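Local coordinates for protein putative glycosyl hydrolase (Bacteroides thetaiotaomicron VPI-5482, PDB 3K11) that is probably a carbohydrate-cleaving hydrolase of the glycoside hydrolase family 88 type, though its substrate is not established, at residues V32-I43 and Y400-I411. Numbering follows the deposited sequence.
Sequences VKKDIDRVFAYI and YGPVLWAGAEMI
Ile36 and Leu404 each serve as knob and as part of the other's hole, a compact example of knobs-into-holes packing between antiparallel helices. Ile36 enters the hollow framed by Leu404, Gly407, Ala408 and Ile411, its two branches dividing the work. Ile36 CG2 presses on bare backbone, 3.8 Å from Gly407 CA, while Ile36 CG1, held between the backbone N and the carbonyl carbon (chi1 63°), carries its CD1 out to meet Ile411 CD1 tip to tip at 3.9 Å. The glycine is what admits the first branch, since a CB on Gly407 would collide with Ile36 CG2. In return Leu404 drops among Ile36, Val39, Phe40 and Ile43, and its CD2 lies 3.6 Å from Ile36 O. Cutting Ile36 back to an alanine would probably open a gap over Gly407 and cost Ile411 CD1 one of its neighbours. On one side of this pair Val32 CG1 comes within 3.4 Å of Gly407 O; on the other, the Tyr400 ring receives Val39 CG1 at its edge, in plane, and the Ile43 side chain runs past it in the opposite direction, Ile43 CG2 3.6 Å from Tyr400 CD1. The Tyr400 hydroxyl is hydrogen-bonded to the backbone of Val394 and Val371. With segment axes 9.3 Å apart at 157° and no hydrogen bond crossing, 32-43 and 400-411 meet through apolar packing, partly against backbone; their antiparallel pairing is consistent with the family's (alpha/alpha)6-barrel fold. Around this buried seam, Trp358 of helix 347-362 touches Val32 and Ile36, Tyr103 of helix 101-128 also meets Ile36, and helix 82-98 packs against Tyr400 and Ala408.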
loop_
_atom_site.group_PDB
_atom_site.type_symbol
_atom_site.label_atom_id
_atom_site.label_comp_id
_atom_site.label_asym_id
_atom_site.label_seq_id
_atom_site.Cartn_x
_atom_site.Cartn_y
_atom_site.Cartn_z
ATOM N N VAL A 32 -14.795 -3.647 29.905
ATOM C CA VAL A 32 -13.466 -3.057 29.825
ATOM C C VAL A 32 -12.829 -3.129 31.204
ATOM O O VAL A 32 -11.673 -3.529 31.346
ATOM C CB VAL A 32 -13.472 -1.585 29.319
ATOM C CG1 VAL A 32 -12.028 -1.035 29.317
ATOM C CG2 VAL A 32 -14.092 -1.478 27.908
ATOM N N LYS A 33 -13.596 -2.805 32.241
ATOM C CA LYS A 33 -13.015 -2.828 33.589
ATOM C C LYS A 33 -12.586 -4.242 34.006
ATOM O O LYS A 33 -11.553 -4.425 34.664
ATOM C CB LYS A 33 -14.005 -2.218 34.588
ATOM C CG LYS A 33 -13.585 -2.191 36.042
ATOM C CD LYS A 33 -12.444 -1.276 36.330
ATOM C CE LYS A 33 -12.418 -0.848 37.794
ATOM N NZ LYS A 33 -12.212 -1.999 38.691
ATOM N N LYS A 34 -13.383 -5.245 33.646
ATOM C CA LYS A 34 -13.031 -6.630 33.938
ATOM C C LYS A 34 -11.674 -7.001 33.328
ATOM O O LYS A 34 -10.834 -7.661 33.956
ATOM C CB LYS A 34 -14.125 -7.549 33.389
ATOM C CG LYS A 34 -13.856 -9.039 33.565
ATOM C CD LYS A 34 -14.985 -9.892 32.941
ATOM C CE LYS A 34 -14.713 -11.411 33.113
ATOM N NZ LYS A 34 -13.435 -11.846 32.427
ATOM N N ASP A 35 -11.441 -6.517 32.115
ATOM C CA ASP A 35 -10.210 -6.821 31.414
ATOM C C ASP A 35 -9.001 -6.092 31.981
ATOM O O ASP A 35 -7.959 -6.705 32.224
ATOM C CB ASP A 35 -10.405 -6.591 29.921
ATOM C CG ASP A 35 -11.271 -7.687 29.270
ATOM O OD1 ASP A 35 -11.446 -8.786 29.841
ATOM O OD2 ASP A 35 -11.802 -7.461 28.175
ATOM N N ILE A 36 -9.126 -4.801 32.254
ATOM C CA ILE A 36 -7.985 -4.103 32.889
ATOM C C ILE A 36 -7.748 -4.624 34.303
ATOM O O ILE A 36 -6.631 -4.649 34.755
ATOM C CB ILE A 36 -8.031 -2.542 32.780
ATOM C CG1 ILE A 36 -9.250 -1.933 33.494
ATOM C CG2 ILE A 36 -7.945 -2.126 31.327
ATOM C CD1 ILE A 36 -9.191 -0.389 33.709
ATOM N N ASP A 37 -8.794 -5.053 34.997
ATOM C CA ASP A 37 -8.623 -5.658 36.340
ATOM C C ASP A 37 -7.810 -6.957 36.260
ATOM O O ASP A 37 -7.006 -7.237 37.140
ATOM C CB ASP A 37 -9.977 -5.935 36.970
ATOM C CG ASP A 37 -10.604 -4.712 37.661
ATOM O OD1 ASP A 37 -9.910 -3.713 37.929
ATOM O OD2 ASP A 37 -11.835 -4.817 37.950
ATOM N N ARG A 38 -7.979 -7.725 35.182
ATOM C CA ARG A 38 -7.198 -8.959 34.974
ATOM C C ARG A 38 -5.720 -8.644 34.749
ATOM O O ARG A 38 -4.835 -9.298 35.317
ATOM C CB ARG A 38 -7.786 -9.805 33.846
ATOM C CG ARG A 38 -7.147 -11.173 33.743
ATOM C CD ARG A 38 -7.967 -12.158 32.916
ATOM N NE ARG A 38 -7.955 -11.856 31.487
ATOM C CZ ARG A 38 -8.902 -11.173 30.845
ATOM N NH1 ARG A 38 -9.964 -10.672 31.473
ATOM N NH2 ARG A 38 -8.770 -10.960 29.546
ATOM N N VAL A 39 -5.450 -7.616 33.950
ATOM C CA VAL A 39 -4.074 -7.175 33.732
ATOM C C VAL A 39 -3.500 -6.637 35.050
ATOM O O VAL A 39 -2.372 -6.962 35.432
ATOM C CB VAL A 39 -3.982 -6.078 32.643
ATOM C CG1 VAL A 39 -2.567 -5.554 32.581
ATOM C CG2 VAL A 39 -4.476 -6.607 31.258
ATOM N N PHE A 40 -4.279 -5.819 35.753
ATOM C CA PHE A 40 -3.818 -5.226 36.997
ATOM C C PHE A 40 -3.473 -6.304 38.028
ATOM O O PHE A 40 -2.437 -6.232 38.696
ATOM C CB PHE A 40 -4.894 -4.288 37.557
ATOM C CG PHE A 40 -4.523 -3.679 38.877
ATOM C CD1 PHE A 40 -3.454 -2.825 38.964
ATOM C CD2 PHE A 40 -5.218 -4.007 40.041
ATOM C CE1 PHE A 40 -3.067 -2.273 40.169
ATOM C CE2 PHE A 40 -4.839 -3.467 41.248
ATOM C CZ PHE A 40 -3.767 -2.574 41.310
ATOM N N ALA A 41 -4.338 -7.293 38.176
ATOM C CA ALA A 41 -4.084 -8.344 39.196
ATOM C C ALA A 41 -2.785 -9.059 38.862
ATOM O O ALA A 41 -1.971 -9.370 39.722
ATOM C CB ALA A 41 -5.244 -9.335 39.258
ATOM N N TYR A 42 -2.579 -9.315 37.584
ATOM C CA TYR A 42 -1.368 -9.977 37.158
ATOM C C TYR A 42 -0.112 -9.164 37.453
ATOM O O TYR A 42 0.820 -9.661 38.040
ATOM C CB TYR A 42 -1.460 -10.286 35.660
ATOM C CG TYR A 42 -0.181 -10.870 35.111
ATOM C CD1 TYR A 42 0.279 -12.101 35.527
ATOM C CD2 TYR A 42 0.549 -10.198 34.162
ATOM C CE1 TYR A 42 1.467 -12.621 35.025
ATOM C CE2 TYR A 42 1.727 -10.710 33.668
ATOM C CZ TYR A 42 2.175 -11.917 34.088
ATOM O OH TYR A 42 3.368 -12.388 33.552
ATOM N N ILE A 43 -0.095 -7.896 37.058
ATOM C CA ILE A 43 1.127 -7.110 37.214
ATOM C C ILE A 43 1.408 -6.825 38.688
ATOM O O ILE A 43 2.553 -6.635 39.057
ATOM C CB ILE A 43 1.128 -5.809 36.393
ATOM C CG1 ILE A 43 0.015 -4.846 36.845
ATOM C CG2 ILE A 43 1.039 -6.149 34.885
ATOM C CD1 ILE A 43 0.471 -3.435 36.980
ATOM N N TYR A 400 1.905 -3.267 28.896
ATOM C CA TYR A 400 1.042 -3.240 30.087
ATOM C C TYR A 400 0.426 -1.860 30.357
ATOM O O TYR A 400 -0.810 -1.759 30.518
ATOM C CB TYR A 400 1.829 -3.836 31.297
ATOM C CG TYR A 400 2.020 -5.304 31.031
ATOM C CD1 TYR A 400 1.002 -6.204 31.301
ATOM C CD2 TYR A 400 3.115 -5.760 30.319
ATOM C CE1 TYR A 400 1.105 -7.557 30.928
ATOM C CE2 TYR A 400 3.232 -7.129 29.959
ATOM C CZ TYR A 400 2.226 -8.005 30.280
ATOM O OH TYR A 400 2.294 -9.333 29.898
ATOM N N GLY A 401 1.281 -0.834 30.431
ATOM C CA GLY A 401 0.860 0.552 30.674
ATOM C C GLY A 401 -0.182 0.977 29.674
ATOM O O GLY A 401 -1.260 1.451 30.021
ATOM N N PRO A 402 0.151 0.836 28.410
ATOM C CA PRO A 402 -0.786 1.230 27.373
ATOM C C PRO A 402 -2.143 0.549 27.391
ATOM O O PRO A 402 -3.134 1.202 27.204
ATOM C CB PRO A 402 -0.016 0.967 26.106
ATOM C CG PRO A 402 1.415 1.156 26.465
ATOM C CD PRO A 402 1.492 0.559 27.877
ATOM N N VAL A 403 -2.197 -0.750 27.670
ATOM C CA VAL A 403 -3.471 -1.437 27.747
ATOM C C VAL A 403 -4.267 -0.883 28.901
ATOM O O VAL A 403 -5.479 -0.675 28.788
ATOM C CB VAL A 403 -3.245 -2.972 27.849
ATOM C CG1 VAL A 403 -4.532 -3.695 28.268
ATOM C CG2 VAL A 403 -2.700 -3.493 26.481
ATOM N N LEU A 404 -3.614 -0.703 30.046
ATOM C CA LEU A 404 -4.320 -0.166 31.216
ATOM C C LEU A 404 -4.859 1.235 30.962
ATOM O O LEU A 404 -5.991 1.565 31.321
ATOM C CB LEU A 404 -3.391 -0.139 32.448
ATOM C CG LEU A 404 -3.011 -1.514 33.058
ATOM C CD1 LEU A 404 -1.778 -1.399 34.015
ATOM C CD2 LEU A 404 -4.225 -2.120 33.819
ATOM N N TRP A 405 -4.026 2.055 30.352
ATOM C CA TRP A 405 -4.361 3.464 30.095
ATOM C C TRP A 405 -5.474 3.541 29.060
ATOM O O TRP A 405 -6.440 4.270 29.238
ATOM C CB TRP A 405 -3.120 4.206 29.598
ATOM C CG TRP A 405 -3.012 5.650 30.012
ATOM C CD1 TRP A 405 -3.997 6.460 30.474
ATOM C CD2 TRP A 405 -1.835 6.448 29.954
ATOM N NE1 TRP A 405 -3.508 7.706 30.717
ATOM C CE2 TRP A 405 -2.184 7.736 30.392
ATOM C CE3 TRP A 405 -0.511 6.193 29.598
ATOM C CZ2 TRP A 405 -1.269 8.768 30.438
ATOM C CZ3 TRP A 405 0.398 7.208 29.663
ATOM C CH2 TRP A 405 0.016 8.487 30.048
ATOM N N ALA A 406 -5.357 2.754 27.996
ATOM C CA ALA A 406 -6.430 2.688 26.991
ATOM C C ALA A 406 -7.790 2.256 27.568
ATOM O O ALA A 406 -8.851 2.826 27.262
ATOM C CB ALA A 406 -5.972 1.789 25.830
ATOM N N GLY A 407 -7.753 1.236 28.411
ATOM C CA GLY A 407 -8.959 0.735 29.065
ATOM C C GLY A 407 -9.560 1.798 29.928
ATOM O O GLY A 407 -10.757 2.051 29.875
ATOM N N ALA A 408 -8.721 2.429 30.740
ATOM C CA ALA A 408 -9.191 3.509 31.609
ATOM C C ALA A 408 -9.909 4.599 30.830
ATOM O O ALA A 408 -10.963 5.078 31.245
ATOM C CB ALA A 408 -8.018 4.122 32.362
ATOM N N GLU A 409 -9.332 4.979 29.696
ATOM C CA GLU A 409 -9.868 6.052 28.887
ATOM C C GLU A 409 -11.094 5.610 28.095
ATOM O O GLU A 409 -12.074 6.383 27.908
ATOM C CB GLU A 409 -8.774 6.600 27.945
ATOM C CG GLU A 409 -9.024 8.008 27.493
ATOM C CD GLU A 409 -8.951 9.046 28.601
ATOM O OE1 GLU A 409 -8.388 8.768 29.651
ATOM O OE2 GLU A 409 -9.489 10.127 28.387
HETATM N N MSE A 410 -11.106 4.359 27.677
HETATM C CA MSE A 410 -12.318 3.807 27.066
HETATM C C MSE A 410 -13.495 3.791 28.030
HETATM O O MSE A 410 -14.643 4.077 27.632
HETATM C CB MSE A 410 -12.079 2.385 26.514
HETATM C CG MSE A 410 -11.253 2.290 25.259
HETATM SE SE MSE A 410 -12.025 3.139 23.759
HETATM C CE MSE A 410 -13.766 2.395 23.805
ATOM N N ILE A 411 -13.254 3.531 29.304
ATOM C CA ILE A 411 -14.343 3.576 30.291
ATOM C C ILE A 411 -14.937 4.982 30.355
ATOM O O ILE A 411 -16.176 5.128 30.325
ATOM C CB ILE A 411 -13.875 3.067 31.687
ATOM C CG1 ILE A 411 -13.644 1.546 31.609
ATOM C CG2 ILE A 411 -14.878 3.456 32.867
ATOM C CD1 ILE A 411 -12.736 0.938 32.755
#